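Local coordinates for protein D-glycero-D-manno-heptose 1-phosphate kinase (Bacteroides thetaiotaomicron, PDB 3K85) that probably transfers a phosphate group from ATP to a sugar substrate, perhaps D-glycero-D-manno-heptose 1-phosphate, at residues 88-94 against 131-135; 43-47 against 126-130; 116-121 against 144-149; 67-71 against 95-99; 6-12 against 35-41. The contacts are given in a common frame with arbitrary orientation. Residues are numbered along the deposited sequence.

Contact 1: residues 88-94 against 131-135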
# COMPACT_ATOMS: atom_id res chain seq x y z
N ILE A 88 12.62 -27.89 6.19
CA ILE A 88 12.03 -27.63 7.51
C ILE A 88 12.59 -28.58 8.56
O ILE A 88 12.80 -28.19 9.72
CB ILE A 88 10.45 -27.75 7.51
CG1 ILE A 88 9.82 -26.66 6.62
CG2 ILE A 88 9.91 -27.58 8.92
CD1 ILE A 88 10.19 -25.25 7.03
N ILE A 89 12.82 -29.83 8.17
CA ILE A 89 13.39 -30.79 9.12
C ILE A 89 14.79 -30.35 9.52
O ILE A 89 15.16 -30.43 10.69
CB ILE A 89 13.47 -32.23 8.54
CG1 ILE A 89 12.06 -32.77 8.28
CG2 ILE A 89 14.20 -33.15 9.52
CD1 ILE A 89 11.23 -32.97 9.53
N ARG A 90 15.56 -29.87 8.54
CA ARG A 90 16.92 -29.40 8.78
C ARG A 90 16.98 -28.11 9.58
O ARG A 90 17.54 -28.06 10.68
CB ARG A 90 17.67 -29.18 7.47
CG ARG A 90 17.96 -30.44 6.70
CD ARG A 90 19.19 -30.25 5.86
NE ARG A 90 19.02 -29.20 4.86
CZ ARG A 90 18.30 -29.35 3.76
NH1 ARG A 90 17.68 -30.50 3.51
NH2 ARG A 90 18.20 -28.34 2.89
N ASP A 91 16.39 -27.05 9.02
CA ASP A 91 16.39 -25.75 9.67
C ASP A 91 15.93 -25.74 11.11
O ASP A 91 16.41 -24.96 11.92
CB ASP A 91 15.55 -24.76 8.86
CG ASP A 91 16.30 -24.22 7.67
OD1 ASP A 91 17.47 -24.62 7.48
OD2 ASP A 91 15.73 -23.40 6.93
N TYR A 92 14.99 -26.61 11.45
CA TYR A 92 14.50 -26.65 12.81
C TYR A 92 14.97 -27.87 13.60
O TYR A 92 14.55 -28.08 14.75
CB TYR A 92 12.97 -26.50 12.79
CG TYR A 92 12.58 -25.16 12.23
CD1 TYR A 92 12.64 -24.01 13.02
CD2 TYR A 92 12.28 -25.00 10.87
CE1 TYR A 92 12.44 -22.74 12.49
CE2 TYR A 92 12.08 -23.74 10.32
CZ TYR A 92 12.17 -22.61 11.14
OH TYR A 92 12.03 -21.35 10.61
N ARG A 93 15.85 -28.67 12.98
CA ARG A 93 16.42 -29.87 13.61
C ARG A 93 15.33 -30.70 14.26
O ARG A 93 15.42 -31.06 15.43
CB ARG A 93 17.42 -29.46 14.68
CG ARG A 93 18.49 -28.47 14.24
CD ARG A 93 19.30 -28.01 15.46
NE ARG A 93 19.53 -29.12 16.39
CZ ARG A 93 20.27 -29.06 17.50
NH1 ARG A 93 20.87 -27.93 17.84
NH2 ARG A 93 20.39 -30.14 18.27
N LEU A 94 14.30 -31.04 13.49
CA LEU A 94 13.17 -31.80 14.02
C LEU A 94 13.26 -33.31 13.81
O LEU A 94 13.92 -33.77 12.87
CB LEU A 94 11.88 -31.28 13.40
CG LEU A 94 11.73 -29.76 13.41
CD1 LEU A 94 10.53 -29.35 12.57
CD2 LEU A 94 11.59 -29.28 14.85
N LEU A 131 3.54 -26.54 12.37
CA LEU A 131 4.54 -26.54 13.43
C LEU A 131 4.82 -25.20 14.14
O LEU A 131 5.88 -25.02 14.73
CB LEU A 131 5.85 -27.10 12.87
CG LEU A 131 5.67 -28.30 11.93
CD1 LEU A 131 6.93 -28.52 11.12
CD2 LEU A 131 5.30 -29.53 12.71
N SER A 132 3.86 -24.27 14.09
CA SER A 132 4.02 -22.95 14.72
C SER A 132 5.43 -22.39 14.52
O SER A 132 6.06 -21.93 15.47
CB SER A 132 3.72 -23.04 16.22
OG SER A 132 2.39 -23.47 16.45
N LEU A 133 5.90 -22.42 13.28
CA LEU A 133 7.23 -21.92 12.95
C LEU A 133 7.31 -20.40 12.95
O LEU A 133 6.38 -19.72 12.51
CB LEU A 133 7.65 -22.45 11.57
CG LEU A 133 7.59 -23.97 11.38
CD1 LEU A 133 7.87 -24.30 9.94
CD2 LEU A 133 8.60 -24.64 12.29
N PRO A 134 8.43 -19.84 13.42
CA PRO A 134 8.60 -18.39 13.46
C PRO A 134 9.00 -17.78 12.11
O PRO A 134 10.05 -17.15 12.00
CB PRO A 134 9.68 -18.21 14.52
CG PRO A 134 10.56 -19.41 14.27
CD PRO A 134 9.55 -20.52 14.10
N LEU A 135 8.16 -17.96 11.09
CA LEU A 135 8.45 -17.44 9.75
C LEU A 135 7.37 -16.50 9.23
O LEU A 135 6.23 -16.92 9.02
CB LEU A 135 8.63 -18.59 8.75
CG LEU A 135 9.87 -19.46 8.91
CD1 LEU A 135 9.81 -20.66 7.96
CD2 LEU A 135 11.11 -18.62 8.62
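Contact 1 is held by apolar side chains and one aromatic ring. The aromatic part centres on Tyr-92. Leu-133 CD2 sits over one face of its ring, 3.9 Å from the centroid and almost on the ring normal, which makes a CH-pi contact. Further along the ring, Tyr-92 CE1 is 4.0 Å from Pro-134 CD. The phenol oxygen reaches past it, so that Tyr-92 OH lies 3.3 Å from Leu-135 CG.

Both segments carry the ends of helices in the GHMP kinase N-terminal domain, and both helices close with a Schellman motif. In helix 79-91 the residue with positive phi is Arg-93. There Leu-94 N bonds to Ile-89 O (3.0 Å) and Arg-93 N to Arg-90 O (2.9 Å). Ser-132 plays the matching part after helix 115-131. Just past these helix ends, Leu-94 and Leu-133 point toward the other segment.

The aliphatic contacts are the remaining group. Ile-88 spans two leucines: its CG2 is 3.8 Å from Leu-131 CD1, and its CD1 is 3.8 Å from Leu-133 CD1. Leu-94 CD1 approaches Leu-131 CD1 at 4.0 Å. Leu-135 also packs on Thr-140 and Leu-143 of helix 137-151.

Contact 2: residues 43-47 against 126-130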
# COMPACT_ATOMS: atom_id res chain seq x y z
N CYS A 43 -3.21 -26.90 -0.03
CA CYS A 43 -2.47 -27.96 0.61
C CYS A 43 -3.09 -28.22 1.96
O CYS A 43 -3.48 -27.28 2.66
CB CYS A 43 -1.00 -27.56 0.78
SG CYS A 43 -0.05 -28.64 1.90
N THR A 44 -3.25 -29.48 2.32
CA THR A 44 -3.76 -29.79 3.64
C THR A 44 -2.82 -30.83 4.21
O THR A 44 -2.36 -31.73 3.51
CB THR A 44 -5.22 -30.31 3.63
OG1 THR A 44 -5.32 -31.43 4.51
CG2 THR A 44 -5.65 -30.68 2.23
N ILE A 45 -2.49 -30.65 5.48
CA ILE A 45 -1.59 -31.56 6.17
C ILE A 45 -2.25 -32.03 7.46
O ILE A 45 -2.72 -31.23 8.26
CB ILE A 45 -0.24 -30.86 6.49
CG1 ILE A 45 0.49 -30.51 5.19
CG2 ILE A 45 0.65 -31.77 7.34
CD1 ILE A 45 1.83 -29.83 5.40
N GLU A 46 -2.31 -33.34 7.63
CA GLU A 46 -2.90 -33.91 8.83
C GLU A 46 -1.90 -34.87 9.45
O GLU A 46 -1.41 -35.79 8.79
CB GLU A 46 -4.22 -34.62 8.48
CG GLU A 46 -4.18 -35.45 7.21
CD GLU A 46 -5.57 -35.95 6.80
OE1 GLU A 46 -6.22 -36.65 7.61
OE2 GLU A 46 -6.00 -35.63 5.67
N GLU A 47 -1.57 -34.63 10.71
CA GLU A 47 -0.62 -35.49 11.40
C GLU A 47 -1.21 -36.87 11.67
O GLU A 47 -2.42 -37.02 11.85
CB GLU A 47 -0.18 -34.87 12.73
CG GLU A 47 0.89 -35.70 13.41
CD GLU A 47 1.04 -35.40 14.89
OE1 GLU A 47 1.57 -34.32 15.23
OE2 GLU A 47 0.62 -36.26 15.71
N ALA A 126 1.57 -24.34 5.11
CA ALA A 126 0.94 -25.44 5.83
C ALA A 126 1.87 -25.88 6.95
O ALA A 126 1.43 -26.05 8.08
CB ALA A 126 0.65 -26.60 4.89
N PHE A 127 3.16 -26.05 6.63
CA PHE A 127 4.13 -26.45 7.66
C PHE A 127 4.23 -25.41 8.77
O PHE A 127 4.23 -25.76 9.96
CB PHE A 127 5.51 -26.70 7.04
CG PHE A 127 5.67 -28.09 6.45
CD1 PHE A 127 5.83 -29.20 7.27
CD2 PHE A 127 5.62 -28.28 5.07
CE1 PHE A 127 5.94 -30.48 6.73
CE2 PHE A 127 5.72 -29.56 4.52
CZ PHE A 127 5.88 -30.66 5.36
N ILE A 128 4.29 -24.13 8.40
CA ILE A 128 4.37 -23.06 9.41
C ILE A 128 3.17 -23.13 10.35
O ILE A 128 3.32 -23.10 11.58
CB ILE A 128 4.41 -21.67 8.74
CG1 ILE A 128 5.66 -21.55 7.87
CG2 ILE A 128 4.34 -20.58 9.81
CD1 ILE A 128 5.70 -20.31 6.98
N GLU A 129 1.98 -23.23 9.78
CA GLU A 129 0.74 -23.33 10.56
C GLU A 129 0.81 -24.60 11.42
O GLU A 129 0.53 -24.58 12.62
CB GLU A 129 -0.45 -23.43 9.60
CG GLU A 129 -1.81 -23.39 10.26
CD GLU A 129 -2.03 -22.11 11.03
OE1 GLU A 129 -1.69 -21.03 10.51
OE2 GLU A 129 -2.56 -22.20 12.17
N TRP A 130 1.19 -25.69 10.77
CA TRP A 130 1.34 -27.01 11.39
C TRP A 130 2.30 -26.97 12.59
O TRP A 130 1.92 -27.29 13.72
CB TRP A 130 1.84 -27.95 10.27
CG TRP A 130 2.31 -29.36 10.58
CD1 TRP A 130 3.14 -30.13 9.79
CD2 TRP A 130 1.97 -30.17 11.70
NE1 TRP A 130 3.33 -31.37 10.36
CE2 TRP A 130 2.63 -31.42 11.53
CE3 TRP A 130 1.18 -29.98 12.84
CZ2 TRP A 130 2.51 -32.46 12.46
CZ3 TRP A 130 1.06 -31.02 13.76
CH2 TRP A 130 1.72 -32.24 13.56
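Strand 43-47 and helix 126-130 run in roughly the same direction, with 35° between their axes and a closest approach of 8.9 Å. This is helix-on-sheet packing in the S5-like alpha/beta fold of the GHMP kinase N-terminal domain. The backbones come nearest at Ile-45 and Ala-126, whose CA atoms are 6.6 Å apart. The methyl side chain of Ala-126 leaves room for this approach.

Along the strand, Cys-43, Ile-45 and Glu-47 point toward the helix, while Thr-44 and Glu-46 point away. Ile-45 is the central knob. Its CD1 touches Ala-126 CB at 3.5 Å, and Cys-43 SG meets the same CB at 3.7 Å. The two ends of Ile-45 also lie over two different rings. The CA-to-CB bond of Phe-127 points sideways to the strand, but its ring reaches over to Ile-45 and packs on Val-84 and Tyr-85 of helix 79-91 as well. On the strand side, Phe-99 and Ile-101 of the adjacent strand 99-105 also touch Ile-45.

Trp-130 sits one helical turn beyond Ala-126. Ile-45 CG2 lies over the face of its five-membered ring, 3.9 Å from Trp-130 CD1. Over the Phe-127 face, Ile-45 CD1 stands 4.0 Å from the ring centroid.

Contact 3: residues 116-121 against 144-149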
# COMPACT_ATOMS: atom_id res chain seq x y z
N SER A 116 4.78 -22.94 -9.59
CA SER A 116 5.75 -23.59 -8.72
C SER A 116 6.04 -22.82 -7.43
O SER A 116 5.91 -23.35 -6.33
CB SER A 116 7.05 -23.81 -9.51
OG SER A 116 7.96 -24.61 -8.79
N SER A 117 6.43 -21.56 -7.57
CA SER A 117 6.73 -20.75 -6.39
C SER A 117 5.49 -20.61 -5.49
O SER A 117 5.59 -20.69 -4.27
CB SER A 117 7.22 -19.38 -6.83
OG SER A 117 8.33 -19.51 -7.71
N THR A 118 4.33 -20.44 -6.11
CA THR A 118 3.11 -20.31 -5.33
C THR A 118 2.90 -21.56 -4.51
O THR A 118 2.58 -21.47 -3.31
CB THR A 118 1.90 -20.07 -6.25
OG1 THR A 118 1.96 -18.73 -6.76
CG2 THR A 118 0.60 -20.26 -5.50
N MSE A 119 3.10 -22.73 -5.12
CA MSE A 119 2.91 -23.99 -4.41
C MSE A 119 3.91 -24.20 -3.27
O MSE A 119 3.54 -24.73 -2.20
CB MSE A 119 2.97 -25.18 -5.37
CG MSE A 119 2.88 -26.55 -4.67
SE MSE A 119 1.27 -26.81 -3.59
CE MSE A 119 0.01 -26.91 -5.08
N VAL A 120 5.17 -23.82 -3.49
CA VAL A 120 6.19 -23.95 -2.45
C VAL A 120 5.77 -23.07 -1.26
O VAL A 120 5.83 -23.51 -0.10
CB VAL A 120 7.58 -23.47 -2.96
CG1 VAL A 120 8.56 -23.36 -1.79
CG2 VAL A 120 8.12 -24.44 -4.00
N VAL A 121 5.32 -21.85 -1.53
CA VAL A 121 4.86 -20.97 -0.47
C VAL A 121 3.69 -21.62 0.26
O VAL A 121 3.67 -21.69 1.49
CB VAL A 121 4.40 -19.59 -1.03
CG1 VAL A 121 3.81 -18.71 0.11
CG2 VAL A 121 5.59 -18.89 -1.70
N ALA A 144 11.47 -19.77 0.49
CA ALA A 144 10.87 -20.40 -0.68
C ALA A 144 11.79 -20.29 -1.88
O ALA A 144 11.94 -21.23 -2.65
CB ALA A 144 9.51 -19.77 -0.99
N TYR A 145 12.41 -19.12 -2.03
CA TYR A 145 13.32 -18.88 -3.14
C TYR A 145 14.53 -19.79 -2.98
O TYR A 145 15.05 -20.32 -3.96
CB TYR A 145 13.80 -17.43 -3.13
CG TYR A 145 14.78 -17.09 -4.23
CD1 TYR A 145 14.33 -16.84 -5.53
CD2 TYR A 145 16.15 -17.01 -3.98
CE1 TYR A 145 15.23 -16.50 -6.55
CE2 TYR A 145 17.06 -16.67 -4.99
CZ TYR A 145 16.59 -16.42 -6.27
OH TYR A 145 17.48 -16.06 -7.27
N GLU A 146 14.96 -19.98 -1.74
CA GLU A 146 16.12 -20.82 -1.48
C GLU A 146 15.86 -22.30 -1.70
O GLU A 146 16.73 -23.01 -2.23
CB GLU A 146 16.66 -20.56 -0.07
CG GLU A 146 17.64 -19.40 -0.05
CD GLU A 146 18.15 -19.08 1.34
OE1 GLU A 146 18.55 -20.02 2.05
OE2 GLU A 146 18.15 -17.88 1.70
N ILE A 147 14.67 -22.78 -1.33
CA ILE A 147 14.35 -24.19 -1.52
C ILE A 147 14.25 -24.50 -3.00
O ILE A 147 14.82 -25.47 -3.49
CB ILE A 147 13.01 -24.57 -0.88
CG1 ILE A 147 13.11 -24.52 0.63
CG2 ILE A 147 12.60 -25.97 -1.33
CD1 ILE A 147 11.75 -24.67 1.31
N GLU A 148 13.51 -23.66 -3.71
CA GLU A 148 13.29 -23.85 -5.13
C GLU A 148 14.52 -23.61 -6.00
O GLU A 148 14.91 -24.46 -6.79
CB GLU A 148 12.13 -22.94 -5.57
CG GLU A 148 11.86 -22.85 -7.06
CD GLU A 148 10.52 -22.19 -7.36
OE1 GLU A 148 10.09 -21.33 -6.54
OE2 GLU A 148 9.91 -22.50 -8.41
N ARG A 149 15.14 -22.44 -5.84
CA ARG A 149 16.30 -22.06 -6.63
C ARG A 149 17.62 -22.78 -6.32
O ARG A 149 18.36 -23.10 -7.24
CB ARG A 149 16.48 -20.55 -6.53
CG ARG A 149 15.28 -19.76 -7.09
CD ARG A 149 15.30 -19.76 -8.62
NE ARG A 149 14.00 -20.03 -9.22
CZ ARG A 149 12.93 -19.25 -9.10
NH1 ARG A 149 12.99 -18.15 -8.38
NH2 ARG A 149 11.80 -19.57 -9.71
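Two serines of helix 116-121 share the carboxylate of Glu-148. Ser-117 OG donates a hydrogen bond to Glu-148 OE1 at 2.8 Å, and Ser-116 OG donates one to Glu-148 OE2 at 2.9 Å. Each carboxylate oxygen thus has its own hydroxyl. Glu-148 reaches across in an extended form, with chi1 and chi2 both t. The next residue adds charge: Arg-149 NH2 is 3.7 Å from Glu-148 OE2, a long salt bridge with no N-H aimed at the oxygen.

Packing takes over farther along the helix. Val-120 CG1 meets Ala-144 CB at 3.8 Å, and Val-121 CG2 meets the same CB at 4.1 Å. The alanine is small, so the CA atoms of Val-121 and Ala-144 come within 6.0 Å. The segment axes cross at 120° with a closest approach of 9.8 Å. Segment 144-149 includes a wider pi-type turn at 147-149.

The serines lie at the end of the glycine-rich GHMP kinase motif, where it runs into the first turn of helix 115-131. In relatives that motif binds the phosphates of ATP, so the polar cluster probably borders the nucleotide site.

Helix 79-91 packs against Ser-116 and Val-120 through Leu-80. Helix 159-166 meets Ser-117 through Asp-160 and Gln-161. On the sheet side, Met-119, modelled as selenomethionine, touches Thr-103 and Asn-105 of strand 99-105.

Contact 4: residues 67-71 against 95-99; sequences LSMSQ and EPKSF
This is a surface contact between two loops at the two ends of a strand-helix-strand connection in the S5-like fold of the GHMP kinase N-terminal half. Residues 67-71 leave strand 62-67 for helix 79-91, and residues 95-99 lead from that helix into strand 99-105. The segments run in opposite directions, with CA atoms 5.7 Å apart at Ser-68 and Ser-98 and 4.5 Å apart at Ser-70 and Pro-96.

Ser-68 (phi/psi -52/113) and Met-69 (-125/177) are extended, then Ser-70 turns to -86/-32. Across from them Pro-96 (-47/145), Lys-97 (-114/149) and Ser-98 (-121/117) are also extended. Met-69 is selenomethionine and, like Lys-97, points its CB away from the other segment.

Pro-96 points toward 67-71 with a C-gamma exo ring. Its CB is 3.6 Å from Met-69 O, and its CG is 3.2 Å from Ser-70 OG, with Ser-70 chi1 at m. The hydroxyl of Tyr-85 in helix 79-91 bridges the loops, with hydrogen bonds to Met-69 O and to Lys-97 N. Ser-98 OG bonds to Arg-52 O.

Ser-68 has chi1 at t, which carries its OG to a short hydrogen bond on Lys-97 O, at 2.5 Å.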
# COMPACT_ATOMS: atom_id res chain seq x y z
N LEU A 67 8.34 -44.42 3.97
CA LEU A 67 8.63 -44.70 5.37
C LEU A 67 9.08 -43.37 6.00
O LEU A 67 9.96 -42.69 5.46
CB LEU A 67 9.73 -45.75 5.46
CG LEU A 67 9.79 -46.69 4.25
CD1 LEU A 67 10.95 -47.66 4.42
CD2 LEU A 67 8.47 -47.44 4.10
N SER A 68 8.46 -43.01 7.12
CA SER A 68 8.78 -41.76 7.82
C SER A 68 10.28 -41.61 8.09
O SER A 68 10.85 -42.36 8.87
CB SER A 68 7.99 -41.71 9.13
OG SER A 68 8.16 -40.47 9.79
N MSE A 69 10.89 -40.62 7.44
CA MSE A 69 12.33 -40.35 7.58
C MSE A 69 12.61 -38.91 7.99
O MSE A 69 11.69 -38.10 8.12
CB MSE A 69 13.04 -40.60 6.25
CG MSE A 69 12.80 -41.97 5.66
SE MSE A 69 13.85 -42.16 4.06
CE MSE A 69 12.41 -42.34 2.75
N SER A 70 13.88 -38.58 8.20
CA SER A 70 14.26 -37.22 8.57
C SER A 70 14.43 -36.42 7.28
O SER A 70 14.19 -35.22 7.24
CB SER A 70 15.58 -37.20 9.34
OG SER A 70 15.40 -37.64 10.67
N GLN A 71 14.85 -37.11 6.23
CA GLN A 71 15.04 -36.48 4.93
C GLN A 71 14.44 -37.41 3.89
O GLN A 71 14.31 -38.61 4.15
CB GLN A 71 16.53 -36.29 4.64
CG GLN A 71 17.26 -35.31 5.55
CD GLN A 71 16.81 -33.87 5.35
OE1 GLN A 71 15.81 -33.44 5.91
NE2 GLN A 71 17.55 -33.12 4.55
N GLU A 95 12.59 -34.06 14.68
CA GLU A 95 12.55 -35.52 14.59
C GLU A 95 11.67 -35.91 13.41
O GLU A 95 10.81 -35.13 12.99
CB GLU A 95 11.96 -36.12 15.86
CG GLU A 95 12.75 -35.82 17.12
CD GLU A 95 12.10 -36.38 18.37
OE1 GLU A 95 11.98 -37.62 18.49
OE2 GLU A 95 11.70 -35.57 19.25
N PRO A 96 11.88 -37.11 12.85
CA PRO A 96 11.07 -37.57 11.71
C PRO A 96 9.58 -37.32 11.93
O PRO A 96 9.08 -37.44 13.06
CB PRO A 96 11.42 -39.05 11.63
CG PRO A 96 12.85 -39.07 12.05
CD PRO A 96 12.84 -38.15 13.26
N LYS A 97 8.86 -36.99 10.86
CA LYS A 97 7.43 -36.73 10.97
C LYS A 97 6.57 -37.76 10.22
O LYS A 97 6.99 -38.30 9.19
CB LYS A 97 7.11 -35.33 10.44
CG LYS A 97 6.61 -34.37 11.51
CD LYS A 97 7.74 -33.81 12.36
CE LYS A 97 7.18 -33.00 13.53
NZ LYS A 97 8.21 -32.12 14.17
N SER A 98 5.37 -38.01 10.75
CA SER A 98 4.42 -38.94 10.15
C SER A 98 3.14 -38.16 9.83
O SER A 98 2.46 -37.66 10.73
CB SER A 98 4.14 -40.08 11.14
OG SER A 98 3.31 -41.08 10.58
N PHE A 99 2.78 -38.06 8.55
CA PHE A 99 1.60 -37.29 8.19
C PHE A 99 1.09 -37.59 6.79
O PHE A 99 1.75 -38.24 5.99
CB PHE A 99 1.95 -35.80 8.25
CG PHE A 99 3.04 -35.40 7.30
CD1 PHE A 99 2.73 -34.99 6.01
CD2 PHE A 99 4.38 -35.51 7.67
CE1 PHE A 99 3.75 -34.69 5.09
CE2 PHE A 99 5.41 -35.21 6.77
CZ PHE A 99 5.09 -34.80 5.48

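Contact 5: residues 6-12 against 35-41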
# COMPACT_ATOMS: atom_id res chain seq x y z
N SER A 6 -3.90 -24.73 3.86
CA SER A 6 -3.31 -23.48 3.45
C SER A 6 -3.58 -23.32 1.98
O SER A 6 -3.94 -24.28 1.32
CB SER A 6 -1.78 -23.49 3.68
OG SER A 6 -1.11 -24.28 2.70
N LYS A 7 -3.42 -22.10 1.48
CA LYS A 7 -3.60 -21.82 0.06
C LYS A 7 -2.84 -20.55 -0.25
O LYS A 7 -2.68 -19.68 0.61
CB LYS A 7 -5.09 -21.66 -0.32
CG LYS A 7 -5.81 -20.53 0.35
CD LYS A 7 -7.31 -20.56 0.06
CE LYS A 7 -7.69 -19.81 -1.20
NZ LYS A 7 -9.17 -19.63 -1.28
N ALA A 8 -2.35 -20.45 -1.48
CA ALA A 8 -1.59 -19.29 -1.92
C ALA A 8 -2.05 -18.92 -3.31
O ALA A 8 -2.36 -19.80 -4.11
CB ALA A 8 -0.08 -19.60 -1.92
N PRO A 9 -2.10 -17.62 -3.62
CA PRO A 9 -2.54 -17.21 -4.95
C PRO A 9 -1.43 -17.12 -5.98
O PRO A 9 -0.25 -17.00 -5.65
CB PRO A 9 -3.18 -15.85 -4.67
CG PRO A 9 -2.25 -15.28 -3.64
CD PRO A 9 -2.00 -16.47 -2.71
N LEU A 10 -1.83 -17.19 -7.25
CA LEU A 10 -0.90 -17.09 -8.36
C LEU A 10 -0.90 -15.60 -8.64
O LEU A 10 -1.60 -14.85 -7.97
CB LEU A 10 -1.41 -17.87 -9.58
CG LEU A 10 -1.54 -19.39 -9.41
CD1 LEU A 10 -2.31 -19.95 -10.59
CD2 LEU A 10 -0.17 -20.05 -9.31
N ARG A 11 -0.13 -15.15 -9.62
CA ARG A 11 -0.07 -13.73 -9.88
C ARG A 11 0.07 -13.37 -11.34
O ARG A 11 0.41 -14.20 -12.16
CB ARG A 11 1.10 -13.14 -9.09
CG ARG A 11 2.45 -13.74 -9.45
CD ARG A 11 2.93 -13.22 -10.80
NE ARG A 11 4.18 -13.83 -11.24
CZ ARG A 11 4.35 -14.34 -12.46
NH1 ARG A 11 3.36 -14.31 -13.33
NH2 ARG A 11 5.52 -14.87 -12.81
N LEU A 12 -0.18 -12.10 -11.63
CA LEU A 12 -0.05 -11.57 -12.97
C LEU A 12 1.14 -10.63 -12.92
O LEU A 12 1.26 -9.83 -11.99
CB LEU A 12 -1.29 -10.75 -13.34
CG LEU A 12 -2.20 -11.27 -14.44
CD1 LEU A 12 -2.31 -12.79 -14.38
CD2 LEU A 12 -3.56 -10.61 -14.27
N ALA A 35 0.51 -8.49 -9.16
CA ALA A 35 -0.69 -8.60 -8.34
C ALA A 35 -1.22 -10.02 -8.34
O ALA A 35 -1.32 -10.64 -9.39
CB ALA A 35 -1.76 -7.66 -8.89
N THR A 36 -1.57 -10.52 -7.16
CA THR A 36 -2.09 -11.87 -7.06
C THR A 36 -3.54 -11.93 -7.56
O THR A 36 -4.26 -10.94 -7.52
CB THR A 36 -2.01 -12.36 -5.62
OG1 THR A 36 -2.51 -11.34 -4.75
CG2 THR A 36 -0.56 -12.68 -5.26
N ILE A 37 -3.94 -13.11 -8.03
CA ILE A 37 -5.28 -13.33 -8.57
C ILE A 37 -5.95 -14.55 -7.92
O ILE A 37 -5.28 -15.37 -7.31
CB ILE A 37 -5.21 -13.56 -10.10
CG1 ILE A 37 -4.37 -14.79 -10.42
CG2 ILE A 37 -4.62 -12.33 -10.78
CD1 ILE A 37 -4.32 -15.11 -11.91
N ASN A 38 -7.27 -14.66 -8.08
CA ASN A 38 -8.03 -15.75 -7.46
C ASN A 38 -7.82 -17.18 -7.96
O ASN A 38 -8.75 -17.99 -7.92
CB ASN A 38 -9.53 -15.43 -7.49
CG ASN A 38 -10.05 -15.18 -8.89
OD1 ASN A 38 -9.29 -15.16 -9.86
ND2 ASN A 38 -11.35 -14.97 -9.00
N LEU A 39 -6.61 -17.50 -8.41
CA LEU A 39 -6.27 -18.86 -8.84
C LEU A 39 -5.23 -19.29 -7.80
O LEU A 39 -4.19 -18.64 -7.66
CB LEU A 39 -5.69 -18.86 -10.25
CG LEU A 39 -6.73 -18.97 -11.37
CD1 LEU A 39 -7.94 -18.09 -11.06
CD2 LEU A 39 -6.11 -18.56 -12.69
N TYR A 40 -5.50 -20.38 -7.10
CA TYR A 40 -4.64 -20.82 -6.02
C TYR A 40 -3.94 -22.17 -6.06
O TYR A 40 -4.11 -22.96 -6.99
CB TYR A 40 -5.45 -20.78 -4.72
CG TYR A 40 -6.18 -19.48 -4.46
CD1 TYR A 40 -5.61 -18.49 -3.65
CD2 TYR A 40 -7.48 -19.27 -4.96
CE1 TYR A 40 -6.32 -17.32 -3.33
CE2 TYR A 40 -8.19 -18.10 -4.65
CZ TYR A 40 -7.60 -17.14 -3.82
OH TYR A 40 -8.30 -16.00 -3.47
N ALA A 41 -3.17 -22.41 -5.00
CA ALA A 41 -2.45 -23.65 -4.75
C ALA A 41 -3.02 -24.01 -3.38
O ALA A 41 -3.11 -23.16 -2.50
CB ALA A 41 -0.94 -23.39 -4.64
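Pro-9 is a wedge between two neighbours on the partner segment. Its CG presses on Thr-36 CG2 at 3.5 Å, and its CB on Tyr-40 CE1 at 3.7 Å. Beside it, Lys-7 folds its chain over the Tyr-40 ring. Lys-7 CE lies 3.4 Å from the ring centroid and Lys-7 NZ 3.9 Å, both over the face, giving a CH-pi and a cation-pi contact. At Arg-11 and Thr-36 the backbones nearly touch, with CA atoms 3.9 Å apart. The end of Arg-11 leads away to a salt bridge with Asp-160.

The frame is part of the mixed sheet of the N-terminal half, in which strand 4-15 pairs antiparallel with both 30-37 and 39-47. The partner segment turns a corner at Asn-38. Ala-8 and Ala-41 form a hydrogen-bonded pair (Ala-8 N to Ala-41 O 3.0 Å, Ala-41 N to Ala-8 O 2.9 Å), as do Leu-12 and Ala-35. Leu-10 straddles the corner: its N bonds to Leu-39 O (2.8 Å), and its O accepts from Ile-37 N (2.9 Å).

The other face carries Ala-8, Leu-10, Leu-12, Ala-35, Ile-37 and Ala-41. Leu-39 points sideways at the corner, and Leu-10 CD1 fits against Leu-39 CB at 3.6 Å. Leu-12 CD1 meets Ile-37 CD1 at 3.9 Å. Ala-8 and Ala-41 leave a shallow hollow on this face, which Thr-118 of helix 115-131 fills.

In the fold
Along the chain, contact 5 closes first. Contact 4 is nested inside the loop closed by contact 2, and contact 1 crosses contacts 2, 3 and 4. Contacts 2 and 5 both use strand 39-47, with centres about 18 Å apart, and join through a probable hydrogen bond between Cys-43 O and Ser-6 N. Helix 115-131 serves contacts 2 and 3, and its end enters contact 1. Thr-118 ties contact 3 to contact 5. Contacts 1 and 4 lie toward one end of the domain, about 24 and 29 Å (centre to centre) from contact 5. The set therefore runs from the sheet near the chain's centre, beside the probable nucleotide site, out to surface loops.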